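Local coordinates for replication protein B (Plasmid RSF1010, PDB 3H20) that synthesises the primers from which the plasmid that encodes it replicates, a plasmid copied exclusively in leading-strand mode, at residues 229-234 / 243-248; 263-266 / 270-273. One frame throughout, in Å; residues are numbered along the deposited sequence.

In the fold
Both interactions belong to the C-terminal helical part of the primase, with centres about 13 Å apart. They follow one another along the chain: interaction 1 joins helix 220-234 to helix 239-252, and interaction 2 then joins helix 257-267 to the short helix 269-272. Asp243 links them physically, because its OD2 lies 3.5 Å from CE of Met264 and 3.6 Å from CB of Ala270, in van der Waals contact with both segments of interaction 2. Neither contact forms the diphosphate pocket of Tyr62, Arg145, Asn151 and Lys153, which falls in the N-terminal primase range. The centres of interactions 1 and 2 lie about 40 and 46 Å from the centre of this elongated chain.

Interaction 1: residues 229-234 / 243-248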
ATOM      1  N   ALA A 229      -0.436 -17.504  32.300  1.00 36.68           N
ATOM      2  CA  ALA A 229       0.364 -18.568  31.687  1.00 36.95           C
ATOM      3  C   ALA A 229       1.875 -18.355  31.847  1.00 37.04           C
ATOM      4  O   ALA A 229       2.634 -19.321  31.951  1.00 37.16           O
ATOM      5  CB  ALA A 229      -0.001 -18.731  30.214  1.00 36.98           C
ATOM      6  N   GLY A 230       2.296 -17.093  31.864  1.00 36.95           N
ATOM      7  CA  GLY A 230       3.693 -16.741  32.107  1.00 36.87           C
ATOM      8  C   GLY A 230       4.024 -16.536  33.579  1.00 36.90           C
ATOM      9  O   GLY A 230       5.152 -16.790  34.005  1.00 37.04           O
ATOM     10  N   LEU A 231       3.043 -16.080  34.358  1.00 36.57           N
ATOM     11  CA  LEU A 231       3.270 -15.779  35.772  1.00 36.52           C
ATOM     12  C   LEU A 231       3.459 -17.030  36.626  1.00 36.62           C
ATOM     13  O   LEU A 231       4.309 -17.048  37.520  1.00 36.48           O
ATOM     14  CB  LEU A 231       2.150 -14.898  36.340  1.00 36.36           C
ATOM     15  CG  LEU A 231       2.195 -13.394  36.035  1.00 36.24           C
ATOM     16  CD1 LEU A 231       0.849 -12.733  36.325  1.00 35.30           C
ATOM     17  CD2 LEU A 231       3.308 -12.694  36.813  1.00 35.81           C
ATOM     18  N   VAL A 232       2.678 -18.070  36.330  1.00 36.80           N
ATOM     19  CA  VAL A 232       2.686 -19.317  37.112  1.00 37.20           C
ATOM     20  C   VAL A 232       3.970 -20.135  36.923  1.00 37.47           C
ATOM     21  O   VAL A 232       4.277 -21.017  37.725  1.00 37.51           O
ATOM     22  CB  VAL A 232       1.432 -20.209  36.839  1.00 37.24           C
ATOM     23  CG1 VAL A 232       0.144 -19.436  37.099  1.00 37.02           C
ATOM     24  CG2 VAL A 232       1.450 -20.785  35.418  1.00 37.04           C
ATOM     25  N   LYS A 233       4.715 -19.831  35.863  1.00 37.75           N
ATOM     26  CA  LYS A 233       6.006 -20.464  35.626  1.00 38.14           C
ATOM     27  C   LYS A 233       7.087 -19.969  36.594  1.00 38.14           C
ATOM     28  O   LYS A 233       7.922 -20.761  37.045  1.00 38.43           O
ATOM     29  CB  LYS A 233       6.441 -20.292  34.164  1.00 38.29           C
ATOM     30  CG  LYS A 233       5.534 -21.031  33.185  1.00 38.83           C
ATOM     31  CD  LYS A 233       6.111 -21.096  31.783  1.00 40.02           C
ATOM     32  CE  LYS A 233       5.289 -22.047  30.917  1.00 40.34           C
ATOM     33  NZ  LYS A 233       5.965 -22.402  29.637  1.00 40.45           N
ATOM     34  N   ARG A 234       7.071 -18.677  36.919  1.00 37.98           N
ATOM     35  CA  ARG A 234       8.050 -18.125  37.865  1.00 37.99           C
ATOM     36  C   ARG A 234       7.532 -17.956  39.302  1.00 37.60           C
ATOM     37  O   ARG A 234       8.325 -17.946  40.247  1.00 37.82           O
ATOM     38  CB  ARG A 234       8.717 -16.841  37.333  1.00 37.90           C
ATOM     39  CG  ARG A 234       7.803 -15.668  37.008  1.00 38.57           C
ATOM     40  CD  ARG A 234       8.539 -14.664  36.114  1.00 38.69           C
ATOM     41  NE  ARG A 234       7.872 -13.363  36.026  1.00 40.80           N
ATOM     42  CZ  ARG A 234       6.867 -13.078  35.199  1.00 41.85           C
ATOM     43  NH1 ARG A 234       6.386 -14.006  34.376  1.00 42.65           N
ATOM     44  NH2 ARG A 234       6.334 -11.861  35.197  1.00 41.41           N
ATOM     45  N   ASP A 243      -2.377 -13.888  40.652  1.00 32.48           N
ATOM     46  CA  ASP A 243      -3.630 -13.147  40.491  1.00 32.59           C
ATOM     47  C   ASP A 243      -3.398 -11.643  40.642  1.00 32.82           C
ATOM     48  O   ASP A 243      -3.877 -10.853  39.832  1.00 32.84           O
ATOM     49  CB  ASP A 243      -4.670 -13.578  41.529  1.00 32.16           C
ATOM     50  CG  ASP A 243      -5.454 -14.831  41.126  1.00 32.18           C
ATOM     51  OD1 ASP A 243      -5.291 -15.352  40.003  1.00 30.87           O
ATOM     52  OD2 ASP A 243      -6.256 -15.293  41.963  1.00 32.17           O
ATOM     53  N   PHE A 244      -2.679 -11.261  41.696  1.00 33.04           N
ATOM     54  CA  PHE A 244      -2.429  -9.856  41.998  1.00 33.28           C
ATOM     55  C   PHE A 244      -1.724  -9.154  40.825  1.00 33.01           C
ATOM     56  O   PHE A 244      -2.121  -8.062  40.422  1.00 32.77           O
ATOM     57  CB  PHE A 244      -1.604  -9.724  43.282  1.00 33.91           C
ATOM     58  CG  PHE A 244      -1.290  -8.305  43.656  1.00 35.52           C
ATOM     59  CD1 PHE A 244      -2.167  -7.570  44.442  1.00 37.70           C
ATOM     60  CD2 PHE A 244      -0.121  -7.695  43.211  1.00 38.03           C
ATOM     61  CE1 PHE A 244      -1.881  -6.249  44.788  1.00 39.07           C
ATOM     62  CE2 PHE A 244       0.168  -6.374  43.542  1.00 38.74           C
ATOM     63  CZ  PHE A 244      -0.713  -5.655  44.336  1.00 38.23           C
ATOM     64  N   ILE A 245      -0.673  -9.780  40.301  1.00 32.53           N
ATOM     65  CA  ILE A 245       0.089  -9.190  39.195  1.00 32.53           C
ATOM     66  C   ILE A 245      -0.733  -9.123  37.899  1.00 32.62           C
ATOM     67  O   ILE A 245      -0.677  -8.123  37.176  1.00 33.10           O
ATOM     68  CB  ILE A 245       1.448  -9.916  38.962  1.00 32.38           C
ATOM     69  CG1 ILE A 245       2.333  -9.816  40.213  1.00 32.02           C
ATOM     70  CG2 ILE A 245       2.166  -9.330  37.752  1.00 32.46           C
ATOM     71  CD1 ILE A 245       3.640 -10.583  40.137  1.00 32.09           C
ATOM     72  N   ALA A 246      -1.486 -10.180  37.602  1.00 32.25           N
ATOM     73  CA  ALA A 246      -2.375 -10.180  36.438  1.00 32.64           C
ATOM     74  C   ALA A 246      -3.449  -9.088  36.571  1.00 32.57           C
ATOM     75  O   ALA A 246      -3.680  -8.315  35.635  1.00 32.53           O
ATOM     76  CB  ALA A 246      -3.013 -11.567  36.235  1.00 32.42           C
ATOM     77  N   ALA A 247      -4.072  -9.002  37.743  1.00 32.65           N
ATOM     78  CA  ALA A 247      -5.073  -7.960  38.014  1.00 33.12           C
ATOM     79  C   ALA A 247      -4.484  -6.559  37.865  1.00 33.58           C
ATOM     80  O   ALA A 247      -5.130  -5.666  37.316  1.00 33.89           O
ATOM     81  CB  ALA A 247      -5.686  -8.139  39.406  1.00 32.94           C
ATOM     82  N   GLN A 248      -3.261  -6.368  38.354  1.00 34.05           N
ATOM     83  CA  GLN A 248      -2.587  -5.072  38.226  1.00 34.80           C
ATOM     84  C   GLN A 248      -2.373  -4.700  36.750  1.00 34.96           C
ATOM     85  O   GLN A 248      -2.537  -3.536  36.371  1.00 35.05           O
ATOM     86  CB  GLN A 248      -1.258  -5.063  38.988  1.00 35.14           C
ATOM     87  CG  GLN A 248      -0.557  -3.709  38.940  1.00 36.70           C
ATOM     88  CD  GLN A 248       0.913  -3.770  39.273  1.00 39.62           C
ATOM     89  OE1 GLN A 248       1.459  -4.841  39.529  1.00 40.49           O
ATOM     90  NE2 GLN A 248       1.575  -2.601  39.249  1.00 39.36           N
TER
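Leu231 reaches from helix 220-234 onto Ile245 and Ala246 of helix 239-252, and its two methyls divide the work. CD2 meets the Ile245 branches, 3.7 Å from CG2 and 4.0 Å from CD1. CD1 lies 3.9 Å from CB of Ile245 and also approaches the neighbouring residue, 3.7 Å from the backbone N of Ala246 and 4.0 Å from its CB. The leucine fork thus rests on both the branch point of the isoleucine and the adjacent alanine. Its CG is turned opposite the carbonyl carbon (chi1 -79°), and the extended second torsion (chi2 164°) completes the placement of the methyls. On Ile245, CG1 takes the position beside the backbone N (chi1 -61°), which leaves CG2 opposite that nitrogen and facing CD2. The leucine and isoleucine side chains cross obliquely. Replacing Leu231 with an alanine would probably open a gap beside Ile245 and leave the CB of Ala246 without its methyl partner from this segment. Phe235 also packs on Ile245, while Cys242 packs on Leu231. The buried carboxylate of Asp243 is hydrogen-bonded to Tyr224, Tyr282 and Ser268. The 134 Å² buried between the two segments is part of the apolar seam between two consecutive helices of a helix-bundle domain.

Interaction 2: residues 263-266 / 270-273; sequences AMAE and ALAE
A small apolar contact joins the end region of helix 257-267 to the short helix 269-272, at the partly buried edge of the C-terminal helical domain; the two segments bury 118 Å² in all. Leu271 makes it almost alone, by laying one methyl against backbone. Its CD2 sits 3.4 Å from CA of Ala265, and at the same distance, 3.4 Å, from the carbonyl O of that residue. The O of Met264 is also 3.4 Å from CD2, so the methyl is closely packed against main-chain atoms of two successive residues. By comparison, CB of Ala265 is a looser neighbour, 4.4 Å from CD2. CG of Leu271 lies opposite its backbone N (chi1 176°), and chi2 of 96° is off the staggered positions, consistent with a confined methyl. The contact spans the short connection between two consecutive helices of the helix-bundle domain, and the nearest CA pair, Ala265 and Leu271, is 6.8 Å apart. Ser268, in the bend, is hydrogen-bonded through OG to the backbone N of Leu271. Helix 279-291 borders the same leucine through Glu279 and Ile283, while the side chain of Met264 packs on Tyr282 and Tyr224.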
ATOM      1  N   ALA A 263     -13.353 -12.441  35.521  1.00 35.40           N
ATOM      2  CA  ALA A 263     -12.266 -13.231  34.938  1.00 35.17           C
ATOM      3  C   ALA A 263     -11.624 -14.156  35.972  1.00 34.97           C
ATOM      4  O   ALA A 263     -11.347 -15.326  35.683  1.00 34.75           O
ATOM      5  CB  ALA A 263     -11.216 -12.313  34.313  1.00 35.11           C
ATOM      6  N   MET A 264     -11.393 -13.624  37.171  1.00 34.70           N
ATOM      7  CA  MET A 264     -10.851 -14.401  38.286  1.00 34.71           C
ATOM      8  C   MET A 264     -11.823 -15.507  38.692  1.00 34.38           C
ATOM      9  O   MET A 264     -11.415 -16.646  38.906  1.00 34.19           O
ATOM     10  CB  MET A 264     -10.546 -13.501  39.488  1.00 34.63           C
ATOM     11  CG  MET A 264      -9.293 -12.637  39.333  1.00 34.72           C
ATOM     12  SD  MET A 264      -8.971 -11.527  40.724  1.00 35.92           S
ATOM     13  CE  MET A 264      -8.640 -12.680  42.052  1.00 36.16           C
ATOM     14  N   ALA A 265     -13.106 -15.158  38.778  1.00 34.15           N
ATOM     15  CA  ALA A 265     -14.159 -16.102  39.152  1.00 34.05           C
ATOM     16  C   ALA A 265     -14.186 -17.324  38.234  1.00 34.02           C
ATOM     17  O   ALA A 265     -14.477 -18.434  38.681  1.00 34.39           O
ATOM     18  CB  ALA A 265     -15.512 -15.413  39.168  1.00 33.93           C
ATOM     19  N   GLU A 266     -13.863 -17.112  36.959  1.00 33.99           N
ATOM     20  CA  GLU A 266     -13.925 -18.169  35.947  1.00 33.66           C
ATOM     21  C   GLU A 266     -12.643 -18.999  35.854  1.00 33.26           C
ATOM     22  O   GLU A 266     -12.713 -20.214  35.671  1.00 33.20           O
ATOM     23  CB  GLU A 266     -14.243 -17.563  34.575  1.00 33.88           C
ATOM     24  CG  GLU A 266     -14.598 -18.580  33.490  1.00 34.92           C
ATOM     25  CD  GLU A 266     -15.968 -19.212  33.693  1.00 36.16           C
ATOM     26  OE1 GLU A 266     -16.873 -18.523  34.215  1.00 36.78           O
ATOM     27  OE2 GLU A 266     -16.143 -20.397  33.326  1.00 36.84           O
ATOM     28  N   ALA A 270      -6.110 -19.974  42.239  1.00 34.48           N
ATOM     29  CA  ALA A 270      -6.110 -19.551  43.647  1.00 35.43           C
ATOM     30  C   ALA A 270      -7.532 -19.413  44.207  1.00 36.00           C
ATOM     31  O   ALA A 270      -7.784 -19.741  45.371  1.00 36.15           O
ATOM     32  CB  ALA A 270      -5.331 -18.248  43.832  1.00 35.20           C
ATOM     33  N   LEU A 271      -8.451 -18.930  43.371  1.00 36.84           N
ATOM     34  CA  LEU A 271      -9.853 -18.765  43.753  1.00 37.94           C
ATOM     35  C   LEU A 271     -10.556 -20.101  43.972  1.00 38.53           C
ATOM     36  O   LEU A 271     -11.338 -20.239  44.913  1.00 38.78           O
ATOM     37  CB  LEU A 271     -10.618 -17.950  42.706  1.00 37.97           C
ATOM     38  CG  LEU A 271     -12.120 -17.817  42.980  1.00 38.65           C
ATOM     39  CD1 LEU A 271     -12.414 -16.513  43.692  1.00 38.98           C
ATOM     40  CD2 LEU A 271     -12.929 -17.941  41.707  1.00 38.71           C
ATOM     41  N   ALA A 272     -10.290 -21.073  43.100  1.00 39.40           N
ATOM     42  CA  ALA A 272     -10.907 -22.407  43.198  1.00 40.16           C
ATOM     43  C   ALA A 272     -10.682 -23.054  44.566  1.00 40.71           C
ATOM     44  O   ALA A 272     -11.456 -23.917  44.993  1.00 40.61           O
ATOM     45  CB  ALA A 272     -10.397 -23.313  42.092  1.00 40.22           C
ATOM     46  N   GLU A 273      -9.620 -22.620  45.241  1.00 41.46           N
ATOM     47  CA  GLU A 273      -9.290 -23.074  46.591  1.00 42.34           C
ATOM     48  C   GLU A 273     -10.165 -22.441  47.682  1.00 42.52           C
ATOM     49  O   GLU A 273     -10.341 -23.029  48.753  1.00 42.58           O
ATOM     50  CB  GLU A 273      -7.811 -22.810  46.887  1.00 42.55           C
ATOM     51  CG  GLU A 273      -6.872 -23.767  46.170  1.00 43.77           C
ATOM     52  CD  GLU A 273      -5.431 -23.625  46.619  1.00 44.96           C
ATOM     53  OE1 GLU A 273      -4.782 -22.620  46.245  1.00 44.40           O
ATOM     54  OE2 GLU A 273      -4.941 -24.536  47.328  1.00 45.34           O
TER